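Local coordinates for gram-negative insecticidal protein (Chromobacterium piscinae, PDB 6FBM) that is an insecticidal toxin of the MACPF family that probably acts by forming pores in the membranes of target cells, at residues Lys328-Ser333 and Asn362-Val366; Val355-Gly359 and Ser480-Ala484. All blocks are in the same frame, centred on the assembly; numbering follows the deposited sequence.

Interaction 1 of 2, residues Lys328-Ser333 and Asn362-Val366; sequences KAGEDS and NHASV
Lys328 NZ makes two hydrogen bonds to the loop after strand 358-360 and a salt bridge within its own strand. Lys328 NZ donates to His363 O at 3.1 Å. Lys328 NZ also donates to Ala364 O at 3.0 Å. The salt bridge runs from Lys328 NZ to Glu331 OE2 at 2.9 Å. The contact belongs to the region that matches the Vps62 family, the likely beta-tripod part of this toxin. It joins 326-331, an outer strand of a three-stranded antiparallel sheet, to the loop that follows the other outer strand.

The lysine chain is fully extended. With CG turned away from the backbone N (chi1 -159°), it carries the ammonium across to two successive carbonyls. Both are met from above the carbonyl plane, about 60° out of it. Glu331 OE2 is also met from above its carboxylate plane. Glu331 OE2 and His363 O lie 3.0 Å apart. Both are acceptors, and the shared lysine probably offsets their repulsion.

The side chains of Glu331 and His363 cross at about a right angle. The Glu331 carboxylate carbon lies over one face of the imidazole, offset toward the rim, with the two planes 40° apart. Ser333 OG comes over a face of the same ring and makes a weak hydrogen bond to Glu331 OE1. Asp332 meets the ring at its edge. Its carboxylate is held by Ser335 and by the backbone N of Leu341, which fixes it beside the histidine. The nearby carboxylates would probably favour a protonated imidazole.

The loop is shaped by an Asx turn, in which Asn362 OD1 accepts from Ala364 N; Gln360 also binds this oxygen. At the ring edge, Asp332 OD1 lies in the imidazole plane, 3.2 Å from His363 CE1.

Interaction 2 of 2, residues Val355-Gly359 and Ser480-Ala484; sequences VGQFG and SSCFA
Phe483 packs its ring against the backbone of 357-359 and against the side chain of Gln357. Phe358 C lies at the ring edge. Phe483 CE1 lies 3.5 Å from Gln357 CB, and Phe483 CZ lies 3.5 Å from Gln357 OE1. The ring gets there because its CG sits between the backbone N and the carbonyl carbon (chi1 53°). The planes of the Gln357 amide and the ring are 39° apart. That amide is fixed from outside the contact: OE1 accepts from Met422 N, and NE2 donates to Asn345 OD1.

Cys482 turns its sulfur away from its own carbonyl carbon, beside the backbone N (chi1 -67°). Cys482 SG then rests 3.7 Å from Gly356 CA. Phe358 CD1 comes 3.2 Å from Ser481 O.

Gln357 O receives a CA-H...O contact from Cys482 CA at 3.5 Å. A water joins the two backbones: it donates to Gln357 O and accepts from Phe483 N, each at 3.0 Å. The Ser480-Cys482 bend is an ST turn, with Cys482 N donating to Ser480 OG.

The touching parts of the two segments run nearly perpendicular. The contact sets the start of strand 358-360 against the loop before strand 484-486. Phe483 also touches Val343 of strand 342-346 and Met422 of strand 421-426, while Phe358 reaches Met326 of strand 326-331.

Overall arrangement
Interactions 1 and 2 reach the same three-stranded antiparallel sheet, with strand order 326-331, 342-346, 358-360. Their centres are about 15 Å apart. Strand 358-360 and its flanks serve both: residues 355-359 enter interaction 2, and 362-366, just beyond the strand, enter interaction 1. The two contacts touch where Ala329 CB packs on Gln357 NE2 at 3.7 Å. Interaction 1 is a charged surface contact, its centre about 45 Å from the centre of the chain. Interaction 2 is more buried and built on ring and backbone packing, its centre about 31 Å from that of the chain. Both lie within the Vps62-like region, and no other chain of the assembly touches their segments.

Interaction 1 of 2, residues Lys328-Ser333 and Asn362-Val366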
loop_
_atom_site.group_PDB
_atom_site.type_symbol
_atom_site.label_atom_id
_atom_site.label_comp_id
_atom_site.label_asym_id
_atom_site.label_seq_id
_atom_site.Cartn_x
_atom_site.Cartn_y
_atom_site.Cartn_z
ATOM N N LYS A 328 -11.217 79.773 -6.410
ATOM C CA LYS A 328 -12.485 80.456 -6.601
ATOM C C LYS A 328 -13.310 79.762 -7.678
ATOM O O LYS A 328 -12.796 79.402 -8.745
ATOM C CB LYS A 328 -12.280 81.911 -6.945
ATOM C CG LYS A 328 -13.502 82.781 -6.668
ATOM C CD LYS A 328 -13.283 84.187 -7.157
ATOM C CE LYS A 328 -14.346 85.097 -6.665
ATOM N NZ LYS A 328 -14.008 86.528 -6.902
ATOM N N ALA A 329 -14.602 79.583 -7.385
ATOM C CA ALA A 329 -15.489 78.860 -8.260
ATOM C C ALA A 329 -16.745 79.673 -8.598
ATOM O O ALA A 329 -17.811 79.099 -8.832
ATOM C CB ALA A 329 -15.846 77.524 -7.630
ATOM N N GLY A 330 -16.623 81.000 -8.631
ATOM C CA GLY A 330 -17.670 81.898 -9.112
ATOM C C GLY A 330 -18.055 82.986 -8.114
ATOM O O GLY A 330 -17.878 82.850 -6.892
ATOM N N GLU A 331 -18.635 84.061 -8.674
ATOM C CA GLU A 331 -19.274 85.149 -7.960
ATOM C C GLU A 331 -20.664 85.338 -8.549
ATOM O O GLU A 331 -20.850 85.078 -9.739
ATOM C CB GLU A 331 -18.578 86.470 -8.217
ATOM C CG GLU A 331 -17.095 86.517 -8.093
ATOM C CD GLU A 331 -16.514 87.828 -8.597
ATOM O OE1 GLU A 331 -16.679 88.154 -9.795
ATOM O OE2 GLU A 331 -15.856 88.513 -7.796
ATOM N N ASP A 332 -21.591 85.902 -7.762
ATOM C CA ASP A 332 -22.891 86.312 -8.289
ATOM C C ASP A 332 -22.913 87.676 -8.989
ATOM O O ASP A 332 -23.939 88.353 -8.985
ATOM C CB ASP A 332 -23.971 86.229 -7.212
ATOM C CG ASP A 332 -24.041 87.462 -6.329
ATOM O OD1 ASP A 332 -22.992 87.928 -5.874
ATOM O OD2 ASP A 332 -25.157 87.950 -6.075
ATOM N N SER A 333 -21.792 88.059 -9.607
ATOM C CA SER A 333 -21.677 89.318 -10.351
ATOM C C SER A 333 -22.598 89.222 -11.536
ATOM O O SER A 333 -22.564 88.232 -12.280
ATOM C CB SER A 333 -20.245 89.539 -10.858
ATOM O OG SER A 333 -19.321 89.648 -9.782
ATOM N N ASN A 362 -19.363 88.084 -0.157
ATOM C CA ASN A 362 -18.488 89.118 -0.739
ATOM C C ASN A 362 -18.015 88.682 -2.138
ATOM O O ASN A 362 -18.454 87.653 -2.639
ATOM C CB ASN A 362 -17.319 89.421 0.210
ATOM C CG ASN A 362 -16.355 88.260 0.378
ATOM O OD1 ASN A 362 -15.753 87.795 -0.593
ATOM N ND2 ASN A 362 -16.150 87.834 1.623
ATOM N N HIS A 363 -17.145 89.484 -2.759
ATOM C CA HIS A 363 -16.601 89.227 -4.107
ATOM C C HIS A 363 -15.088 89.025 -4.117
ATOM O O HIS A 363 -14.478 89.077 -5.179
ATOM C CB HIS A 363 -16.916 90.390 -5.058
ATOM C CG HIS A 363 -18.273 90.331 -5.693
ATOM N ND1 HIS A 363 -19.158 89.286 -5.497
ATOM C CD2 HIS A 363 -18.878 91.182 -6.560
ATOM C CE1 HIS A 363 -20.258 89.514 -6.193
ATOM N NE2 HIS A 363 -20.110 90.652 -6.850
ATOM N N ALA A 364 -14.483 88.748 -2.954
ATOM C CA ALA A 364 -13.028 88.629 -2.844
ATOM C C ALA A 364 -12.466 87.509 -3.708
ATOM O O ALA A 364 -13.164 86.529 -4.004
ATOM C CB ALA A 364 -12.621 88.414 -1.397
ATOM N N SER A 365 -11.210 87.684 -4.128
ATOM C CA SER A 365 -10.460 86.643 -4.860
ATOM C C SER A 365 -9.986 85.478 -3.986
ATOM O O SER A 365 -9.587 84.454 -4.507
ATOM C CB SER A 365 -9.254 87.257 -5.550
ATOM O OG SER A 365 -9.656 87.829 -6.776
ATOM N N VAL A 366 -10.014 85.695 -2.666
ATOM C CA VAL A 366 -9.438 84.828 -1.647
ATOM C C VAL A 366 -10.572 84.348 -0.733
ATOM O O VAL A 366 -11.463 85.140 -0.364
ATOM C CB VAL A 366 -8.456 85.635 -0.784
ATOM C CG1 VAL A 366 -7.805 84.765 0.291
ATOM C CG2 VAL A 366 -7.391 86.276 -1.661
#

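Interaction 2 of 2, residues Val355-Gly359 and Ser480-Ala484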
loop_
_atom_site.group_PDB
_atom_site.type_symbol
_atom_site.label_atom_id
_atom_site.label_comp_id
_atom_site.label_asym_id
_atom_site.label_seq_id
_atom_site.Cartn_x
_atom_site.Cartn_y
_atom_site.Cartn_z
ATOM N N VAL A 355 -16.390 67.634 -0.272
ATOM C CA VAL A 355 -17.761 67.398 0.208
ATOM C C VAL A 355 -18.697 68.609 0.098
ATOM O O VAL A 355 -19.919 68.466 0.274
ATOM C CB VAL A 355 -17.759 66.889 1.647
ATOM C CG1 VAL A 355 -17.079 65.533 1.685
ATOM C CG2 VAL A 355 -17.086 67.868 2.594
ATOM N N GLY A 356 -18.140 69.789 -0.210
ATOM C CA GLY A 356 -18.924 71.017 -0.285
ATOM C C GLY A 356 -18.094 72.206 -0.679
ATOM O O GLY A 356 -16.865 72.134 -0.660
ATOM N N GLN A 357 -18.779 73.281 -1.069
ATOM C CA GLN A 357 -18.146 74.582 -1.335
ATOM C C GLN A 357 -18.044 75.387 -0.077
ATOM O O GLN A 357 -18.880 75.258 0.817
ATOM C CB GLN A 357 -18.943 75.413 -2.346
ATOM C CG GLN A 357 -18.397 75.268 -3.734
ATOM C CD GLN A 357 -19.229 75.944 -4.764
ATOM O OE1 GLN A 357 -20.317 76.449 -4.488
ATOM N NE2 GLN A 357 -18.729 75.953 -5.980
ATOM N N PHE A 358 -17.031 76.239 -0.037
ATOM C CA PHE A 358 -17.007 77.310 0.944
ATOM C C PHE A 358 -17.729 78.531 0.361
ATOM O O PHE A 358 -17.478 78.887 -0.802
ATOM C CB PHE A 358 -15.580 77.685 1.355
ATOM C CG PHE A 358 -15.548 78.595 2.515
ATOM C CD1 PHE A 358 -15.632 78.081 3.802
ATOM C CD2 PHE A 358 -15.540 79.969 2.344
ATOM C CE1 PHE A 358 -15.671 78.924 4.912
ATOM C CE2 PHE A 358 -15.568 80.825 3.450
ATOM C CZ PHE A 358 -15.626 80.293 4.723
ATOM N N GLY A 359 -18.602 79.151 1.155
ATOM C CA GLY A 359 -19.363 80.322 0.706
ATOM C C GLY A 359 -19.070 81.596 1.477
ATOM O O GLY A 359 -18.829 81.544 2.679
ATOM N N SER A 480 -19.333 72.861 10.515
ATOM C CA SER A 480 -19.251 72.783 9.058
ATOM C C SER A 480 -18.695 74.044 8.443
ATOM O O SER A 480 -18.921 75.127 8.967
ATOM C CB SER A 480 -20.615 72.522 8.463
ATOM O OG SER A 480 -20.556 72.519 7.055
ATOM N N SER A 481 -17.989 73.902 7.326
ATOM C CA SER A 481 -17.514 75.039 6.546
ATOM C C SER A 481 -18.271 75.170 5.235
ATOM O O SER A 481 -17.844 75.870 4.326
ATOM C CB SER A 481 -16.022 74.867 6.271
ATOM O OG SER A 481 -15.335 74.561 7.455
ATOM N N CYS A 482 -19.410 74.504 5.143
ATOM C CA CYS A 482 -20.144 74.367 3.909
ATOM C C CYS A 482 -21.528 74.972 4.081
ATOM O O CYS A 482 -21.887 75.454 5.178
ATOM C CB CYS A 482 -20.207 72.877 3.571
ATOM S SG CYS A 482 -18.572 72.165 3.165
ATOM N N PHE A 483 -22.304 74.952 3.001
ATOM C CA PHE A 483 -23.646 75.500 3.055
ATOM C C PHE A 483 -24.698 74.570 2.488
ATOM O O PHE A 483 -24.376 73.581 1.848
ATOM C CB PHE A 483 -23.703 76.868 2.376
ATOM C CG PHE A 483 -23.164 76.884 0.996
ATOM C CD1 PHE A 483 -21.819 77.114 0.783
ATOM C CD2 PHE A 483 -23.999 76.706 -0.095
ATOM C CE1 PHE A 483 -21.305 77.145 -0.504
ATOM C CE2 PHE A 483 -23.500 76.758 -1.382
ATOM C CZ PHE A 483 -22.159 76.974 -1.588
ATOM N N ALA A 484 -25.954 74.896 2.763
ATOM C CA ALA A 484 -27.092 74.192 2.216
ATOM C C ALA A 484 -28.123 75.234 1.837
ATOM O O ALA A 484 -28.385 76.137 2.624
ATOM C CB ALA A 484 -27.666 73.264 3.264
HETATM O O HOH W 1 -21.349 73.609 0.548
#